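Local atomic coordinates of CurJ (Moorea producens 3L, PDB entry 5TZ6), a protein that probably removes water from a polyketide intermediate in curacin biosynthesis, as the dehydratase domain of a polyketide synthase module, crystallised here as an inactive variant with a bound ligand. Residues N235-F240 with K299-I304; V241-D246 with G294-K299; I42-V47 with D173-L178; P50-I55 with L217-F222. The protein carries 1 engineered substitution. One frame throughout, in Å; residues are numbered along the deposited sequence.

How the interactions relate
Along the chain segments 42-47 and 50-55 come first, their partners 173-178 and 217-222 follow, 235-240 and 241-246 come next, and 294-299 and 299-304 last. Interactions 1 and 2 share strands 239-250 and 288-300 and K299, their centres about 14 Å apart. Interactions 3 and 4, centres about 16 Å apart, each pair a segment from one hotdog half with one from the other, as expected of a double-hotdog dehydratase. Interaction 1 touches interaction 3, about 12 Å away centre to centre, through N301 and Y44. Interaction 2 meets interaction 4, also about 12 Å between centres, where F222 packs on F295 and I245. All four lie around the ligand pocket, interaction 4 at the chain's centre.

Interaction 1 (N235-F240 with K299-I304); sequences NKNETF and KANPKI
The aliphatic chain of K299 runs obliquely over one face of the F240 ring. Its CG sits above the rim, 3.4 Å from F240 CE1, in a CH-pi contact, and K299 CE comes within 3.7 Å of F240 CZ. A bend at chi2 (-107°) turns CD back over the ring. From the other side of the chain E238 crosses K299 at about a right angle, its OE2 4.0 Å from K299 CD; the carboxylate and the ammonium stay too far apart for a salt bridge. An alanine at F240 would remove the ring, and the methylenes of K299 would probably lose the flat surface they lie on and be freer to swing. Beneath these side chains strands 239-250 and 288-300 pair antiparallel, part of the hotdog-type sheet: T239 N donates to A300 O at 3.0 Å and A300 N to T239 O at 2.8 Å. F240 belongs to the ligand pocket, where its carbonyl, not its ring, lies on the ligand side. Past the strands, N237 and N301 lie side by side and point the same way, amide planes 51° apart, with N237 CB 3.6 Å from N301 ND2. N301 is the N-cap of helix 302-305: its CG stands anti to the backbone N (chi1 -174°), and OD1 accepts from K303 N at 2.9 Å. Within the type I turn N235-E238, N235 OD1 accepts from N237 N, an Asx turn.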
# COMPACT_ATOMS: atom_id res chain seq x y z
N ASN A 235 15.21 -8.26 42.37
CA ASN A 235 14.33 -7.09 42.36
C ASN A 235 12.94 -7.54 41.94
O ASN A 235 12.73 -7.98 40.80
CB ASN A 235 14.88 -6.03 41.41
CG ASN A 235 14.14 -4.71 41.51
OD1 ASN A 235 12.96 -4.67 41.84
ND2 ASN A 235 14.84 -3.62 41.22
N LYS A 236 11.97 -7.44 42.85
CA LYS A 236 10.62 -7.90 42.55
C LYS A 236 9.93 -7.04 41.49
O LYS A 236 8.82 -7.39 41.07
CB LYS A 236 9.81 -7.95 43.84
CG LYS A 236 10.08 -9.22 44.66
CD LYS A 236 11.51 -9.21 45.19
CE LYS A 236 11.83 -10.43 46.05
NZ LYS A 236 13.30 -10.53 46.33
N ASN A 237 10.51 -5.91 41.11
CA ASN A 237 10.00 -5.10 40.01
C ASN A 237 10.36 -5.67 38.64
O ASN A 237 9.75 -5.28 37.64
CB ASN A 237 10.50 -3.66 40.09
CG ASN A 237 9.81 -2.86 41.17
OD1 ASN A 237 8.73 -3.25 41.63
ND2 ASN A 237 10.41 -1.74 41.57
N GLU A 238 11.34 -6.57 38.57
CA GLU A 238 11.93 -7.01 37.32
C GLU A 238 11.51 -8.44 36.97
O GLU A 238 11.29 -9.27 37.85
CB GLU A 238 13.45 -6.99 37.40
CG GLU A 238 14.09 -5.62 37.44
CD GLU A 238 15.58 -5.69 37.76
OE1 GLU A 238 16.29 -4.69 37.54
OE2 GLU A 238 16.03 -6.76 38.23
N THR A 239 11.42 -8.70 35.67
CA THR A 239 11.27 -10.05 35.16
C THR A 239 12.09 -10.17 33.88
O THR A 239 12.57 -9.17 33.34
CB THR A 239 9.80 -10.40 34.90
OG1 THR A 239 9.68 -11.79 34.57
CG2 THR A 239 9.23 -9.54 33.77
N PHE A 240 12.25 -11.40 33.39
CA PHE A 240 12.97 -11.63 32.14
C PHE A 240 12.04 -11.28 30.98
O PHE A 240 10.97 -11.88 30.84
CB PHE A 240 13.45 -13.07 32.04
CG PHE A 240 14.55 -13.42 33.01
CD1 PHE A 240 15.86 -13.03 32.76
CD2 PHE A 240 14.29 -14.13 34.17
CE1 PHE A 240 16.88 -13.33 33.65
CE2 PHE A 240 15.30 -14.44 35.07
CZ PHE A 240 16.60 -14.04 34.80
N LYS A 299 16.55 -9.58 32.28
CA LYS A 299 15.87 -8.95 33.41
C LYS A 299 15.62 -7.49 33.09
O LYS A 299 16.49 -6.79 32.58
CB LYS A 299 16.74 -9.07 34.66
CG LYS A 299 16.68 -10.43 35.34
CD LYS A 299 15.88 -10.37 36.63
CE LYS A 299 16.19 -11.56 37.53
NZ LYS A 299 15.42 -11.50 38.81
N ALA A 300 14.41 -7.02 33.39
CA ALA A 300 14.08 -5.63 33.13
C ALA A 300 12.81 -5.26 33.88
O ALA A 300 11.99 -6.11 34.21
CB ALA A 300 13.92 -5.37 31.63
N ASN A 301 12.68 -3.96 34.14
CA ASN A 301 11.45 -3.42 34.67
C ASN A 301 10.56 -3.02 33.51
O ASN A 301 10.93 -2.12 32.74
CB ASN A 301 11.74 -2.21 35.55
CG ASN A 301 10.50 -1.69 36.25
OD1 ASN A 301 9.40 -1.68 35.69
ND2 ASN A 301 10.68 -1.23 37.49
N PRO A 302 9.40 -3.66 33.32
CA PRO A 302 8.58 -3.34 32.14
C PRO A 302 8.23 -1.88 32.03
O PRO A 302 8.03 -1.37 30.91
CB PRO A 302 7.34 -4.22 32.33
CG PRO A 302 7.82 -5.36 33.18
CD PRO A 302 8.80 -4.73 34.14
N LYS A 303 8.21 -1.16 33.15
CA LYS A 303 7.98 0.28 33.10
C LYS A 303 9.00 0.96 32.19
O LYS A 303 8.65 1.82 31.38
CB LYS A 303 8.06 0.89 34.50
CG LYS A 303 7.80 2.39 34.47
CD LYS A 303 8.30 3.12 35.71
CE LYS A 303 7.58 2.69 36.97
NZ LYS A 303 8.04 3.50 38.15
N ILE A 304 10.28 0.57 32.31
CA ILE A 304 11.32 1.26 31.55
C ILE A 304 11.25 0.89 30.08
O ILE A 304 11.56 1.71 29.21
CB ILE A 304 12.71 0.98 32.15
CG1 ILE A 304 12.65 0.98 33.68
CG2 ILE A 304 13.71 2.02 31.66
CD1 ILE A 304 12.26 2.32 34.28

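Interaction 2 (V241-D246 with G294-K299); sequences VPFSID and GFEGRK. With 7OD ((2E,5R)-5-hydroxy-2-methylhept-2-enoic acid), chain C.
V241 and R298 face each other as an antiparallel hydrogen-bonded pair, each N donating to the other's O, and from there strands 241-245 and 295-299 run at 134° to one another. Beyond P242 the register slips by one residue in a classic beta bulge: F243 N and S244 N both donate to E296 O, at 2.9 and 3.0 Å, in its carbonyl plane, while E296 N returns a bond to S244 O. At the corner G294 has positive phi, and a CB there would run into D246 OD2. A water bonded to S244 OG and donating to G294 O bridges the two segments near this end.

Among the side chains, R298 lies flat on F243, guanidinium and ring centres 3.8 Å apart and planes 12° from parallel, a cation-pi stack in which CZ comes within 3.4 Å of F243 CE1. R298 CD adds a CH-pi contact over the same face. E296 OE1 takes R298 NE at 2.7 Å within the guanidinium plane, a salt bridge that fixes the group's rotation. A leucine in place of R298 would probably leave E296 without this charge partner and one face of F243 without the guanidinium stacked on it. The P242 ring meets F295 CZ from its CB at 3.7 Å, and its CD reaches the ligand's CAE at 3.5 Å; V241 CG1 lies against the same ligand. The polar cluster of F243, E296 and R298 thus adds a side-chain link between the two strands, while P242 and V241 give the ligand an apolar surface.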
# COMPACT_ATOMS: atom_id res chain seq x y z
N VAL A 241 12.44 -10.31 30.16
CA VAL A 241 11.65 -9.90 29.01
C VAL A 241 12.32 -10.40 27.73
O VAL A 241 13.55 -10.39 27.63
CB VAL A 241 11.45 -8.38 28.99
CG1 VAL A 241 10.53 -7.98 27.84
CG2 VAL A 241 10.88 -7.91 30.31
N PRO A 242 11.55 -10.88 26.76
CA PRO A 242 12.17 -11.37 25.51
C PRO A 242 13.00 -10.28 24.87
O PRO A 242 12.55 -9.15 24.66
CB PRO A 242 10.96 -11.75 24.65
CG PRO A 242 9.91 -12.13 25.65
CD PRO A 242 10.12 -11.21 26.83
N PHE A 243 14.23 -10.63 24.54
CA PHE A 243 15.18 -9.64 24.07
C PHE A 243 15.79 -9.98 22.72
O PHE A 243 15.96 -9.08 21.89
CB PHE A 243 16.28 -9.48 25.13
CG PHE A 243 17.36 -8.52 24.75
CD1 PHE A 243 18.48 -8.95 24.05
CD2 PHE A 243 17.27 -7.18 25.11
CE1 PHE A 243 19.49 -8.06 23.70
CE2 PHE A 243 18.28 -6.28 24.75
CZ PHE A 243 19.39 -6.73 24.05
N SER A 244 16.13 -11.24 22.47
CA SER A 244 16.69 -11.62 21.19
C SER A 244 16.40 -13.08 20.91
O SER A 244 16.18 -13.87 21.83
CB SER A 244 18.20 -11.36 21.15
OG SER A 244 18.88 -12.20 22.06
N ILE A 245 16.41 -13.45 19.63
CA ILE A 245 16.13 -14.82 19.21
C ILE A 245 17.07 -15.19 18.08
O ILE A 245 17.12 -14.50 17.05
CB ILE A 245 14.67 -15.00 18.77
CG1 ILE A 245 13.74 -14.89 19.97
CG2 ILE A 245 14.48 -16.33 18.08
CD1 ILE A 245 12.27 -14.84 19.61
N ASP A 246 17.82 -16.28 18.24
CA ASP A 246 18.71 -16.71 17.17
C ASP A 246 17.92 -17.24 15.97
O ASP A 246 18.16 -16.82 14.84
CB ASP A 246 19.71 -17.75 17.68
CG ASP A 246 20.67 -17.17 18.71
OD1 ASP A 246 20.93 -15.95 18.65
OD2 ASP A 246 21.16 -17.94 19.58
N GLY A 294 17.95 -20.45 20.71
CA GLY A 294 18.66 -19.27 21.16
C GLY A 294 17.75 -18.15 21.61
O GLY A 294 18.03 -16.97 21.32
N PHE A 295 16.64 -18.47 22.27
CA PHE A 295 15.83 -17.44 22.90
C PHE A 295 16.59 -16.85 24.08
O PHE A 295 17.07 -17.59 24.95
CB PHE A 295 14.50 -18.02 23.38
CG PHE A 295 13.64 -17.03 24.11
CD1 PHE A 295 13.86 -16.76 25.45
CD2 PHE A 295 12.62 -16.37 23.45
CE1 PHE A 295 13.08 -15.85 26.12
CE2 PHE A 295 11.82 -15.46 24.12
CZ PHE A 295 12.05 -15.19 25.46
N GLU A 296 16.72 -15.53 24.11
CA GLU A 296 17.33 -14.84 25.23
C GLU A 296 16.36 -13.78 25.74
O GLU A 296 15.94 -12.90 24.98
CB GLU A 296 18.66 -14.18 24.87
CG GLU A 296 19.29 -13.49 26.08
CD GLU A 296 20.64 -12.85 25.78
OE1 GLU A 296 20.70 -11.60 25.71
OE2 GLU A 296 21.63 -13.59 25.63
N GLY A 297 16.01 -13.89 27.03
CA GLY A 297 15.30 -12.85 27.74
C GLY A 297 16.27 -12.19 28.71
O GLY A 297 17.26 -12.80 29.13
N ARG A 298 16.00 -10.94 29.06
CA ARG A 298 16.86 -10.20 29.97
C ARG A 298 16.02 -9.56 31.06
O ARG A 298 14.93 -9.05 30.79
CB ARG A 298 17.67 -9.12 29.25
CG ARG A 298 18.68 -9.68 28.29
CD ARG A 298 19.69 -8.64 27.90
NE ARG A 298 20.64 -9.16 26.92
CZ ARG A 298 21.59 -8.43 26.35
NH1 ARG A 298 21.71 -7.14 26.65
NH2 ARG A 298 22.41 -8.98 25.47
N LYS A 299 16.55 -9.58 32.28
CA LYS A 299 15.87 -8.95 33.41
C LYS A 299 15.62 -7.49 33.09
O LYS A 299 16.49 -6.79 32.58
CB LYS A 299 16.74 -9.07 34.66
CG LYS A 299 16.68 -10.43 35.34
CD LYS A 299 15.88 -10.37 36.63
CE LYS A 299 16.19 -11.56 37.53
NZ LYS A 299 15.42 -11.50 38.81
OAB 7OD C . 6.85 -6.23 28.86
CAA 7OD C . 7.06 -6.27 27.63
OAI 7OD C . 7.27 -5.21 27.00
CAC 7OD C . 7.05 -7.62 26.89
CAK 7OD C . 7.30 -7.66 25.37
CAD 7OD C . 6.79 -8.92 27.66
CAE 7OD C . 6.80 -10.25 26.88
CAF 7OD C . 6.68 -11.54 27.72
OAH 7OD C . 5.36 -12.07 27.59
CAG 7OD C . 6.99 -11.35 29.22
CAJ 7OD C . 7.22 -12.72 29.84
O HOH W 1 19.47 -14.71 21.33

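Interaction 3 (I42-V47 with D173-L178); sequences IVYEQV and DRQIHL
Y44 lays one ring face on the side chain of Q175, with Q175 CB over the ring centre at 3.7 Å from the centroid. Q175 is the C-prime residue of a Schellman motif that ends helix 164-173, and Y44 lies in a type I' turn joining strands 41-43 and 46-49, so a helix end meets a hairpin tip and segments of the two hotdog halves are tied together. With chi1 at -48° Q175 CG stands beside its own backbone N and settles 3.6 Å from Y44 CZ. A bend at chi2 (-51°) turns CD out of line, and the amide ends tilted 56° from the ring. The backbone pairs antiparallel: I42 and H177 exchange two hydrogen bonds, and beyond V43 the N of Y44 donates to Q175 O at 3.1 Å, in the carbonyl plane. V43 and I176 form the intervening non-hydrogen-bonded pair, and P302 packs on both. On the other face I42 and H177 meet at their CB atoms, while the H177 ring turns away to stack on W172. R174 sends its chain away too, NE bonding E238 O. The V43 and I176 side chains only just meet, V43 CG1 standing 4.5 Å from I176 CG1.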
# COMPACT_ATOMS: atom_id res chain seq x y z
N ILE A 42 -1.67 -6.00 29.25
CA ILE A 42 -1.65 -4.69 29.91
C ILE A 42 -0.38 -4.59 30.73
O ILE A 42 -0.17 -5.38 31.66
CB ILE A 42 -2.89 -4.50 30.80
CG1 ILE A 42 -4.18 -4.80 30.02
CG2 ILE A 42 -2.93 -3.11 31.43
CD1 ILE A 42 -4.16 -4.26 28.60
N VAL A 43 0.47 -3.62 30.42
CA VAL A 43 1.71 -3.39 31.15
C VAL A 43 1.63 -2.02 31.81
O VAL A 43 1.51 -1.00 31.11
CB VAL A 43 2.94 -3.50 30.25
CG1 VAL A 43 4.22 -3.37 31.07
CG2 VAL A 43 2.93 -4.81 29.49
N TYR A 44 1.72 -1.98 33.13
CA TYR A 44 1.59 -0.73 33.88
C TYR A 44 0.41 0.09 33.37
O TYR A 44 0.52 1.32 33.22
CB TYR A 44 2.89 0.09 33.83
CG TYR A 44 3.93 -0.35 34.83
CD1 TYR A 44 4.85 -1.34 34.53
CD2 TYR A 44 3.98 0.22 36.10
CE1 TYR A 44 5.80 -1.75 35.46
CE2 TYR A 44 4.93 -0.18 37.04
CZ TYR A 44 5.83 -1.16 36.71
OH TYR A 44 6.77 -1.57 37.63
N GLU A 45 -0.71 -0.57 33.11
CA GLU A 45 -1.99 0.02 32.70
C GLU A 45 -2.02 0.47 31.24
O GLU A 45 -2.97 1.16 30.84
CB GLU A 45 -2.40 1.18 33.61
CG GLU A 45 -2.52 0.79 35.07
CD GLU A 45 -3.07 1.91 35.94
OE1 GLU A 45 -3.79 1.61 36.92
OE2 GLU A 45 -2.79 3.09 35.63
N GLN A 46 -1.05 0.09 30.43
CA GLN A 46 -1.01 0.49 29.03
C GLN A 46 -1.18 -0.73 28.14
O GLN A 46 -0.70 -1.82 28.46
CB GLN A 46 0.31 1.18 28.67
CG GLN A 46 0.66 2.40 29.51
CD GLN A 46 1.97 3.02 29.06
OE1 GLN A 46 2.92 3.14 29.83
NE2 GLN A 46 2.03 3.43 27.79
N VAL A 47 -1.88 -0.54 27.02
CA VAL A 47 -1.94 -1.59 26.01
C VAL A 47 -0.59 -1.66 25.32
O VAL A 47 -0.12 -0.67 24.75
CB VAL A 47 -3.06 -1.32 25.01
CG1 VAL A 47 -2.99 -2.31 23.86
CG2 VAL A 47 -4.41 -1.38 25.70
N ASP A 173 2.49 -9.69 39.43
CA ASP A 173 3.23 -8.92 40.43
C ASP A 173 4.14 -7.88 39.78
O ASP A 173 4.39 -6.83 40.38
CB ASP A 173 4.03 -9.87 41.31
CG ASP A 173 3.15 -10.81 42.11
OD1 ASP A 173 2.00 -10.42 42.43
OD2 ASP A 173 3.60 -11.93 42.42
N ARG A 174 4.64 -8.15 38.57
CA ARG A 174 5.46 -7.19 37.85
C ARG A 174 4.64 -6.19 37.06
O ARG A 174 5.19 -5.49 36.20
CB ARG A 174 6.44 -7.92 36.91
CG ARG A 174 7.71 -8.40 37.61
CD ARG A 174 7.47 -9.71 38.34
NE ARG A 174 8.69 -10.17 39.02
CZ ARG A 174 8.71 -11.13 39.94
NH1 ARG A 174 7.58 -11.74 40.29
NH2 ARG A 174 9.85 -11.48 40.51
N GLN A 175 3.33 -6.11 37.31
CA GLN A 175 2.42 -5.22 36.60
C GLN A 175 2.21 -5.64 35.16
O GLN A 175 1.85 -4.82 34.32
CB GLN A 175 2.90 -3.76 36.64
CG GLN A 175 3.30 -3.32 38.02
CD GLN A 175 2.23 -3.63 39.04
OE1 GLN A 175 1.04 -3.45 38.78
NE2 GLN A 175 2.65 -4.13 40.19
N ILE A 176 2.45 -6.91 34.84
CA ILE A 176 2.13 -7.47 33.54
C ILE A 176 0.84 -8.25 33.72
O ILE A 176 0.85 -9.41 34.14
CB ILE A 176 3.26 -8.32 32.97
CG1 ILE A 176 4.52 -7.47 32.80
CG2 ILE A 176 2.86 -8.91 31.63
CD1 ILE A 176 5.75 -8.27 32.44
N HIS A 177 -0.28 -7.61 33.40
CA HIS A 177 -1.62 -8.15 33.61
C HIS A 177 -2.07 -8.80 32.30
O HIS A 177 -2.36 -8.10 31.32
CB HIS A 177 -2.58 -7.04 34.03
CG HIS A 177 -2.29 -6.45 35.38
ND1 HIS A 177 -3.10 -5.51 35.97
CD2 HIS A 177 -1.30 -6.71 36.27
CE1 HIS A 177 -2.62 -5.19 37.16
NE2 HIS A 177 -1.53 -5.91 37.37
N LEU A 178 -2.13 -10.13 32.30
CA LEU A 178 -2.52 -10.90 31.13
C LEU A 178 -4.01 -11.21 31.20
O LEU A 178 -4.48 -11.80 32.18
CB LEU A 178 -1.72 -12.20 31.05
CG LEU A 178 -0.21 -12.14 30.85
CD1 LEU A 178 0.39 -13.54 30.83
CD2 LEU A 178 0.17 -11.38 29.58

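Interaction 4 (P50-I55 with L217-F222); sequences PGASHI and LVDSCF. With 7OD ((2E,5R)-5-hydroxy-2-methylhept-2-enoic acid), chain C.
OD1 of D219 accepts the ligand's hydroxyl OAH at 3.0 Å and at the same time lies 3.5 Å from P50 CB. The other oxygen, OD2, takes a hydrogen bond from Q223 NE2, so each carboxylate oxygen has a hydrogen-bond partner. With chi1 at -164° the D219 CG stands anti to its own backbone N, putting the carboxylate on the ligand side of the helix. This is the meeting of the two central helices of a double-hotdog dehydratase: the axes of segments 51-55 and 217-222 pass 8.3 Å apart at 131°. P50, at the N-cap position of the first helix, crosses D219 at about a right angle and offers its CA to the ligand's methyl CAK, 3.7 Å away. F41, probably the engineered phenylalanine of this variant, packs on both P50 and D219. Away from the ligand the helices close on a small residue. A52 CB sits 3.3 Å from V218 CG1, tightly packed, and 3.4 Å from the backbone N of D219. F222 CE2 lies 3.8 Å from A52 CB. Beyond it I55 and F222 meet tip to tip, I55 CD1 in the plane of the ring at its edge, 3.8 Å from F222 CZ.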
# COMPACT_ATOMS: atom_id res chain seq x y z
N PRO A 50 3.40 -7.16 22.49
CA PRO A 50 4.65 -7.86 22.77
C PRO A 50 5.36 -8.27 21.48
O PRO A 50 4.77 -8.33 20.40
CB PRO A 50 4.20 -9.08 23.57
CG PRO A 50 2.81 -9.34 23.10
CD PRO A 50 2.22 -7.98 22.83
N GLY A 51 6.66 -8.56 21.62
CA GLY A 51 7.45 -8.99 20.48
C GLY A 51 6.85 -10.19 19.76
O GLY A 51 6.80 -10.23 18.52
N ALA A 52 6.41 -11.19 20.52
CA ALA A 52 5.75 -12.36 19.98
C ALA A 52 4.74 -11.96 18.91
O ALA A 52 4.63 -12.62 17.86
CB ALA A 52 5.06 -13.15 21.09
N SER A 53 4.02 -10.88 19.15
CA SER A 53 3.05 -10.41 18.17
C SER A 53 3.74 -10.07 16.86
O SER A 53 3.27 -10.46 15.78
CB SER A 53 2.30 -9.19 18.71
OG SER A 53 1.51 -8.61 17.69
N HIS A 54 4.85 -9.33 16.92
CA HIS A 54 5.59 -9.01 15.71
C HIS A 54 6.08 -10.27 15.00
O HIS A 54 6.17 -10.29 13.77
CB HIS A 54 6.76 -8.07 16.04
CG HIS A 54 6.32 -6.82 16.73
ND1 HIS A 54 6.64 -6.54 18.04
CD2 HIS A 54 5.54 -5.79 16.31
CE1 HIS A 54 6.10 -5.39 18.39
NE2 HIS A 54 5.43 -4.91 17.35
N ILE A 55 6.40 -11.32 15.76
CA ILE A 55 6.76 -12.59 15.14
C ILE A 55 5.58 -13.15 14.35
O ILE A 55 5.72 -13.54 13.18
CB ILE A 55 7.25 -13.59 16.20
CG1 ILE A 55 8.51 -13.04 16.89
CG2 ILE A 55 7.44 -14.98 15.60
CD1 ILE A 55 9.34 -14.09 17.58
N LEU A 217 -0.46 -17.22 21.11
CA LEU A 217 0.20 -18.52 21.23
C LEU A 217 1.71 -18.37 21.29
O LEU A 217 2.38 -18.99 22.14
CB LEU A 217 -0.21 -19.41 20.06
CG LEU A 217 0.47 -20.77 19.96
CD1 LEU A 217 0.27 -21.56 21.25
CD2 LEU A 217 -0.06 -21.54 18.76
N VAL A 218 2.28 -17.53 20.42
CA VAL A 218 3.71 -17.23 20.47
C VAL A 218 4.09 -16.67 21.84
O VAL A 218 5.07 -17.10 22.46
CB VAL A 218 4.08 -16.26 19.34
CG1 VAL A 218 5.56 -15.89 19.40
CG2 VAL A 218 3.75 -16.89 17.99
N ASP A 219 3.28 -15.73 22.34
CA ASP A 219 3.59 -15.17 23.65
C ASP A 219 3.55 -16.24 24.72
O ASP A 219 4.45 -16.31 25.56
CB ASP A 219 2.62 -14.04 24.00
CG ASP A 219 3.14 -13.19 25.13
OD1 ASP A 219 4.05 -12.36 24.89
OD2 ASP A 219 2.66 -13.36 26.28
N SER A 220 2.53 -17.11 24.70
CA SER A 220 2.47 -18.17 25.70
C SER A 220 3.75 -18.99 25.68
O SER A 220 4.32 -19.32 26.74
CB SER A 220 1.26 -19.06 25.44
OG SER A 220 0.05 -18.32 25.53
N CYS A 221 4.25 -19.29 24.48
CA CYS A 221 5.50 -20.02 24.37
C CYS A 221 6.62 -19.29 25.10
O CYS A 221 7.37 -19.90 25.87
CB CYS A 221 5.87 -20.25 22.90
SG CYS A 221 4.91 -21.54 22.11
N PHE A 222 6.74 -17.98 24.88
CA PHE A 222 7.75 -17.24 25.65
C PHE A 222 7.46 -17.25 27.15
O PHE A 222 8.39 -17.20 27.96
CB PHE A 222 7.87 -15.81 25.13
CG PHE A 222 8.30 -15.72 23.70
CD1 PHE A 222 8.88 -16.80 23.06
CD2 PHE A 222 8.14 -14.53 22.99
CE1 PHE A 222 9.28 -16.72 21.74
CE2 PHE A 222 8.54 -14.44 21.67
CZ PHE A 222 9.11 -15.54 21.04
OAB 7OD C . 6.85 -6.23 28.86
CAA 7OD C . 7.06 -6.27 27.63
OAI 7OD C . 7.27 -5.21 27.00
CAC 7OD C . 7.05 -7.62 26.89
CAK 7OD C . 7.30 -7.66 25.37
CAD 7OD C . 6.79 -8.92 27.66
CAE 7OD C . 6.80 -10.25 26.88
CAF 7OD C . 6.68 -11.54 27.72
OAH 7OD C . 5.36 -12.07 27.59
CAG 7OD C . 6.99 -11.35 29.22
CAJ 7OD C . 7.22 -12.72 29.84